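Local structure of tailspike protein (6E1R) at the interface of chains A and B. The protein probably binds and hydrolyses the capsular polysaccharide of its Acinetobacter host, as the trimeric tailspike with which the phage recognises that host. Residues are numbered along the deposited sequence; one frame, centred on the assembly and turned at random. Chains: chain A/B, Tailspike protein.

Contact 1: the interface of chains A and B. Residues chain A 333, 335, 361, 389; chain B 304, 331, 333, 335, 359.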
# COMPACT_ATOMS: atom_id res chain seq x y z
N LYS A 333 0.16 10.12 4.95
CA LYS A 333 -0.72 9.03 5.34
C LYS A 333 0.04 8.04 6.22
O LYS A 333 1.11 7.56 5.84
CB LYS A 333 -1.29 8.31 4.12
CG LYS A 333 -2.28 7.22 4.47
CD LYS A 333 -2.95 6.64 3.24
CE LYS A 333 -4.04 5.64 3.63
NZ LYS A 333 -4.70 5.03 2.44
N GLN A 335 -0.73 4.62 7.27
CA GLN A 335 -1.63 3.51 6.97
C GLN A 335 -1.21 2.29 7.80
O GLN A 335 -0.25 1.60 7.45
CB GLN A 335 -1.64 3.20 5.48
CG GLN A 335 -2.55 2.06 5.09
CD GLN A 335 -2.68 1.90 3.58
OE1 GLN A 335 -2.41 2.83 2.83
NE2 GLN A 335 -3.11 0.72 3.14
N GLU A 361 -4.97 5.84 9.45
CA GLU A 361 -5.84 4.73 9.05
C GLU A 361 -5.43 3.48 9.82
O GLU A 361 -4.42 2.84 9.50
CB GLU A 361 -5.76 4.52 7.55
CG GLU A 361 -6.79 3.57 6.98
CD GLU A 361 -6.61 3.36 5.49
OE1 GLU A 361 -7.05 4.24 4.72
OE2 GLU A 361 -6.02 2.34 5.10
N ILE A 389 -9.69 7.03 10.83
CA ILE A 389 -10.61 5.90 10.94
C ILE A 389 -9.91 4.72 11.59
O ILE A 389 -8.73 4.45 11.32
CB ILE A 389 -11.17 5.50 9.55
CG1 ILE A 389 -10.04 5.39 8.53
CG2 ILE A 389 -12.23 6.49 9.10
CD1 ILE A 389 -10.49 4.91 7.17
N VAL B 304 -2.84 -5.79 1.03
CA VAL B 304 -2.73 -4.76 -0.00
C VAL B 304 -2.56 -5.49 -1.33
O VAL B 304 -1.45 -5.85 -1.74
CB VAL B 304 -1.57 -3.80 0.28
CG1 VAL B 304 -1.53 -2.70 -0.77
CG2 VAL B 304 -1.70 -3.21 1.68
N LEU B 331 -8.02 -2.64 13.11
CA LEU B 331 -8.50 -2.62 11.73
C LEU B 331 -7.91 -3.80 10.97
O LEU B 331 -6.72 -4.10 11.08
CB LEU B 331 -8.11 -1.31 11.03
CG LEU B 331 -8.33 -1.27 9.52
CD1 LEU B 331 -9.81 -1.40 9.20
CD2 LEU B 331 -7.75 0.00 8.92
N LYS B 333 -7.81 -4.49 7.03
CA LYS B 333 -8.09 -3.85 5.75
C LYS B 333 -7.82 -4.82 4.61
O LYS B 333 -6.74 -5.40 4.52
CB LYS B 333 -7.25 -2.59 5.56
CG LYS B 333 -7.57 -1.86 4.27
CD LYS B 333 -6.83 -0.54 4.18
CE LYS B 333 -7.27 0.23 2.95
NZ LYS B 333 -6.54 1.51 2.80
N GLN B 335 -7.49 -4.32 0.98
CA GLN B 335 -7.35 -3.27 -0.03
C GLN B 335 -7.18 -3.91 -1.40
O GLN B 335 -6.09 -4.36 -1.76
CB GLN B 335 -6.18 -2.35 0.31
CG GLN B 335 -5.96 -1.24 -0.71
CD GLN B 335 -4.92 -0.23 -0.26
OE1 GLN B 335 -4.61 -0.13 0.93
NE2 GLN B 335 -4.38 0.52 -1.21
N ILE B 359 -12.28 -2.89 6.65
CA ILE B 359 -12.33 -2.04 5.47
C ILE B 359 -12.20 -2.93 4.24
O ILE B 359 -11.23 -3.68 4.12
CB ILE B 359 -11.24 -0.96 5.47
CG1 ILE B 359 -11.54 0.12 6.51
CG2 ILE B 359 -11.12 -0.33 4.09
CD1 ILE B 359 -10.51 1.23 6.54
O HOH W 1 -7.50 4.02 1.84
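Strands 331-335, 357-361 and 387-389 of chain A face strands 331-335 and 357-361 of chain B, where the right-handed parallel beta-helices typical of phage tailspikes pack side by side in the trimer. A:Glu361 and B:Lys333 cross at about a right angle and form a salt bridge. The side-chain nitrogen NZ of B:Lys333 meets carboxylate oxygen OE2 of A:Glu361 at 2.5 Å, on its syn side and 23° out of the carboxylate plane. B:Lys333 has CG anti to its backbone N (chi1 -177°) and an extended chain, which carries NZ across to chain A. NZ of B:Lys333 also donates to the amide oxygen OE1 of B:Gln335 at 3.1 Å, from above the carbonyl plane. OE1 of B:Gln335 accepts as well from NE2 of A:Gln335 at 2.8 Å, here in the carbonyl plane; the two amide planes lie 25° apart. A:Lys333 and B:Lys333 approach tip to tip. Water 1 bridges their two NZ atoms and OE1 of A:Glu361; the direct approach of A:Lys333 NZ to that oxygen is weak. The carboxylate probably offsets the two positive charges. Beside this polar cluster, CD1 of A:Ile389 touches CD1 of B:Ile359 at 3.7 Å.

Contact 2: the interface of chains A and B. Residues chain A 361-362, 390, 407; chain B 330-331, 359, 386.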
# COMPACT_ATOMS: atom_id res chain seq x y z
N GLU A 361 -4.97 5.84 9.45
CA GLU A 361 -5.84 4.73 9.05
C GLU A 361 -5.43 3.48 9.82
O GLU A 361 -4.42 2.84 9.50
CB GLU A 361 -5.76 4.52 7.55
CG GLU A 361 -6.79 3.57 6.98
CD GLU A 361 -6.61 3.36 5.49
OE1 GLU A 361 -7.05 4.24 4.72
OE2 GLU A 361 -6.02 2.34 5.10
N GLY A 362 -6.21 3.14 10.84
CA GLY A 362 -5.99 1.92 11.59
C GLY A 362 -4.75 1.90 12.45
O GLY A 362 -4.28 0.82 12.82
N ALA A 390 -10.64 4.03 12.47
CA ALA A 390 -10.20 2.77 13.07
C ALA A 390 -8.89 2.91 13.84
O ALA A 390 -8.13 1.95 13.97
CB ALA A 390 -10.09 1.66 12.02
N LEU A 407 -11.23 4.93 18.27
CA LEU A 407 -12.15 3.84 18.60
C LEU A 407 -12.71 4.00 20.01
O LEU A 407 -13.88 3.68 20.26
CB LEU A 407 -11.44 2.50 18.45
CG LEU A 407 -11.14 2.05 17.02
CD1 LEU A 407 -10.44 0.70 17.01
CD2 LEU A 407 -12.42 2.00 16.19
N PRO B 330 -7.13 -3.17 15.68
CA PRO B 330 -8.11 -2.09 15.47
C PRO B 330 -8.77 -2.17 14.10
O PRO B 330 -9.94 -1.81 13.95
CB PRO B 330 -7.26 -0.82 15.61
CG PRO B 330 -5.90 -1.25 15.17
CD PRO B 330 -5.75 -2.68 15.62
N LEU B 331 -8.02 -2.64 13.11
CA LEU B 331 -8.50 -2.62 11.73
C LEU B 331 -7.91 -3.80 10.97
O LEU B 331 -6.72 -4.10 11.08
CB LEU B 331 -8.11 -1.31 11.03
CG LEU B 331 -8.33 -1.27 9.52
CD1 LEU B 331 -9.81 -1.40 9.20
CD2 LEU B 331 -7.75 0.00 8.92
N ILE B 359 -12.28 -2.89 6.65
CA ILE B 359 -12.33 -2.04 5.47
C ILE B 359 -12.20 -2.93 4.24
O ILE B 359 -11.23 -3.68 4.12
CB ILE B 359 -11.24 -0.96 5.47
CG1 ILE B 359 -11.54 0.12 6.51
CG2 ILE B 359 -11.12 -0.33 4.09
CD1 ILE B 359 -10.51 1.23 6.54
N GLU B 386 -15.83 -0.45 9.04
CA GLU B 386 -15.30 0.91 9.09
C GLU B 386 -15.46 1.62 7.75
O GLU B 386 -15.67 2.84 7.72
CB GLU B 386 -13.82 0.88 9.50
CG GLU B 386 -13.21 2.26 9.75
CD GLU B 386 -13.83 2.97 10.94
OE1 GLU B 386 -14.27 2.29 11.89
OE2 GLU B 386 -13.86 4.22 10.94
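A largely apolar subunit interface of the tailspike trimer, in which turns of chain A receive B:Pro330 and B:Leu331, helps hold neighbouring beta-helices side by side. B:Leu331 begins strand 331-335, and its side chain lies against the small residues A:Gly362 and A:Ala390, both in loops directly after strands. CB of B:Leu331 meets the methyl CB of A:Ala390 at 3.7 Å. A chi1 of 170° swings the leucine CG away from the backbone nitrogen, beside the carbonyl carbon. Methyl CD2 of B:Leu331 thereby comes over the backbone of A:Gly362, 3.7 Å from its CA, while CD1 lies nearer the A:Ala390 methyl. The absence of a side chain at this glycine lets CD2 approach the backbone itself. A:Ala390 is also met by B:Glu386, whose chain bends at chi2 (66°) and brings CG to 3.9 Å from the alanine CB. The aliphatic part of the glutamate thus packs on the methyl group that B:Leu331 touches. The pyrrolidine ring of B:Pro330 fits among A:Gly362, A:Ala390 and A:Leu407. CG of B:Pro330 faces the carbonyl O of A:Gly362 at 3.5 Å. CB of B:Pro330 lies 3.3 Å from the carbonyl O of A:Ala390. A:Leu407, from a loop, crosses the proline at about a right angle, placing its methyl CD1 3.8 Å from CB of B:Pro330.

Contact 3: the interface of chains A and B. Residues chain A 306-307, 338; chain B 249-250, 274-275, 299.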
# COMPACT_ATOMS: atom_id res chain seq x y z
N GLY A 306 4.21 -0.71 9.47
CA GLY A 306 5.49 -0.53 10.12
C GLY A 306 5.33 -0.03 11.53
O GLY A 306 4.23 -0.06 12.11
N TYR A 307 6.43 0.46 12.09
CA TYR A 307 6.48 0.94 13.47
C TYR A 307 7.09 2.33 13.53
O TYR A 307 8.07 2.63 12.84
CB TYR A 307 7.32 0.01 14.37
CG TYR A 307 6.75 -1.38 14.55
CD1 TYR A 307 6.88 -2.33 13.55
CD2 TYR A 307 6.11 -1.74 15.73
CE1 TYR A 307 6.37 -3.60 13.71
CE2 TYR A 307 5.60 -3.01 15.90
CZ TYR A 307 5.73 -3.94 14.89
OH TYR A 307 5.22 -5.20 15.05
N HIS A 338 2.05 0.96 13.78
CA HIS A 338 2.08 0.70 15.22
C HIS A 338 2.87 1.83 15.88
O HIS A 338 4.08 1.96 15.66
CB HIS A 338 2.70 -0.66 15.51
CG HIS A 338 2.60 -1.08 16.94
ND1 HIS A 338 1.59 -1.89 17.40
CD2 HIS A 338 3.37 -0.79 18.01
CE1 HIS A 338 1.74 -2.09 18.70
NE2 HIS A 338 2.82 -1.44 19.09
N ASN B 249 6.25 -10.19 16.00
CA ASN B 249 6.00 -8.86 15.47
C ASN B 249 6.71 -8.64 14.15
O ASN B 249 7.69 -9.32 13.82
CB ASN B 249 6.43 -7.78 16.48
CG ASN B 249 5.81 -7.97 17.85
OD1 ASN B 249 4.71 -8.51 17.98
ND2 ASN B 249 6.50 -7.51 18.89
N ALA B 250 6.20 -7.68 13.38
CA ALA B 250 6.91 -7.09 12.23
C ALA B 250 7.29 -8.14 11.19
O ALA B 250 8.45 -8.28 10.80
CB ALA B 250 8.14 -6.32 12.70
N THR B 274 2.17 -8.08 16.66
CA THR B 274 1.80 -6.88 15.93
C THR B 274 2.38 -6.90 14.52
O THR B 274 3.45 -7.47 14.27
CB THR B 274 2.29 -5.63 16.65
OG1 THR B 274 3.71 -5.69 16.82
CG2 THR B 274 1.64 -5.52 18.02
N GLN B 275 1.66 -6.26 13.59
CA GLN B 275 2.15 -5.92 12.26
C GLN B 275 2.50 -7.18 11.45
O GLN B 275 3.67 -7.51 11.21
CB GLN B 275 3.34 -4.96 12.35
CG GLN B 275 2.99 -3.61 12.94
CD GLN B 275 2.17 -2.76 11.99
OE1 GLN B 275 2.46 -2.69 10.80
NE2 GLN B 275 1.13 -2.12 12.51
N SER B 299 -2.56 -4.65 16.96
CA SER B 299 -2.18 -3.77 15.86
C SER B 299 -2.94 -4.18 14.59
O SER B 299 -3.47 -5.29 14.53
CB SER B 299 -0.66 -3.81 15.64
OG SER B 299 -0.14 -2.53 15.34
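Chain A presents strands 306-309 and 337-338, with A:Gly306 extended at a positive phi, to chain B loops in which B:Ala250, B:Gln275 and B:Ser299 also have positive phi. A:Tyr307 projects between these turns of the neighbouring beta-helix and is the residue of this patch most buried by the partner. CZ of A:Tyr307 lies 3.4 Å from CG of B:Gln275, with the two side chains sliding past each other in opposite directions and the amide plane turned 69° from the ring. This CG lies over one ring face, whereas the methyl CB of B:Ala250 sits at the edge, 3.4 Å from CE1 of A:Tyr307 and displaced toward the other side. The hydroxyl OH of A:Tyr307 can hydrogen-bond to the carbonyl O of B:Thr274 at 3.0 Å and to the backbone N of B:Ala250 at 3.1 Å. OG1 of B:Thr274 lies in plane at the ring edge, but its separation from the hydroxyl is too short to be reliable.

B:Gln275 bends at chi2 (-72°), turning its amide back toward chain A. There OE1 of B:Gln275 accepts from the backbone N of A:Gly306 at 3.0 Å, the donor standing above the carbonyl plane. NE2 of the same amide donates to OG of B:Ser299 nearly within the amide plane, helping to position that hydroxyl. The imidazole of A:His338 has CE1 against the methyl CG2 of B:Thr274, and its ND1 hydrogen-bonds to OG of B:Ser299 at 2.8 Å.

Contact 1 and contact 2 are adjacent, their C-alpha centres about 7 Å apart, and share A:Glu361, B:Leu331 and B:Ile359. In chain A, A:Glu361 ends strand 357-361 and A:Gly362 follows it, so one turn serves both the charged cluster and the apolar patch. The centre of contact 3 lies about 13 Å from that of contact 1 and about 14 Å from that of contact 2. In chain A its strand 337-338 directly follows strand 331-335 of contact 1; in chain B its residues, 249 to 299, precede those of contacts 1 and 2. Repeated in the deposited trimer, these neighbouring patches probably help keep the tailspike shaft rigid.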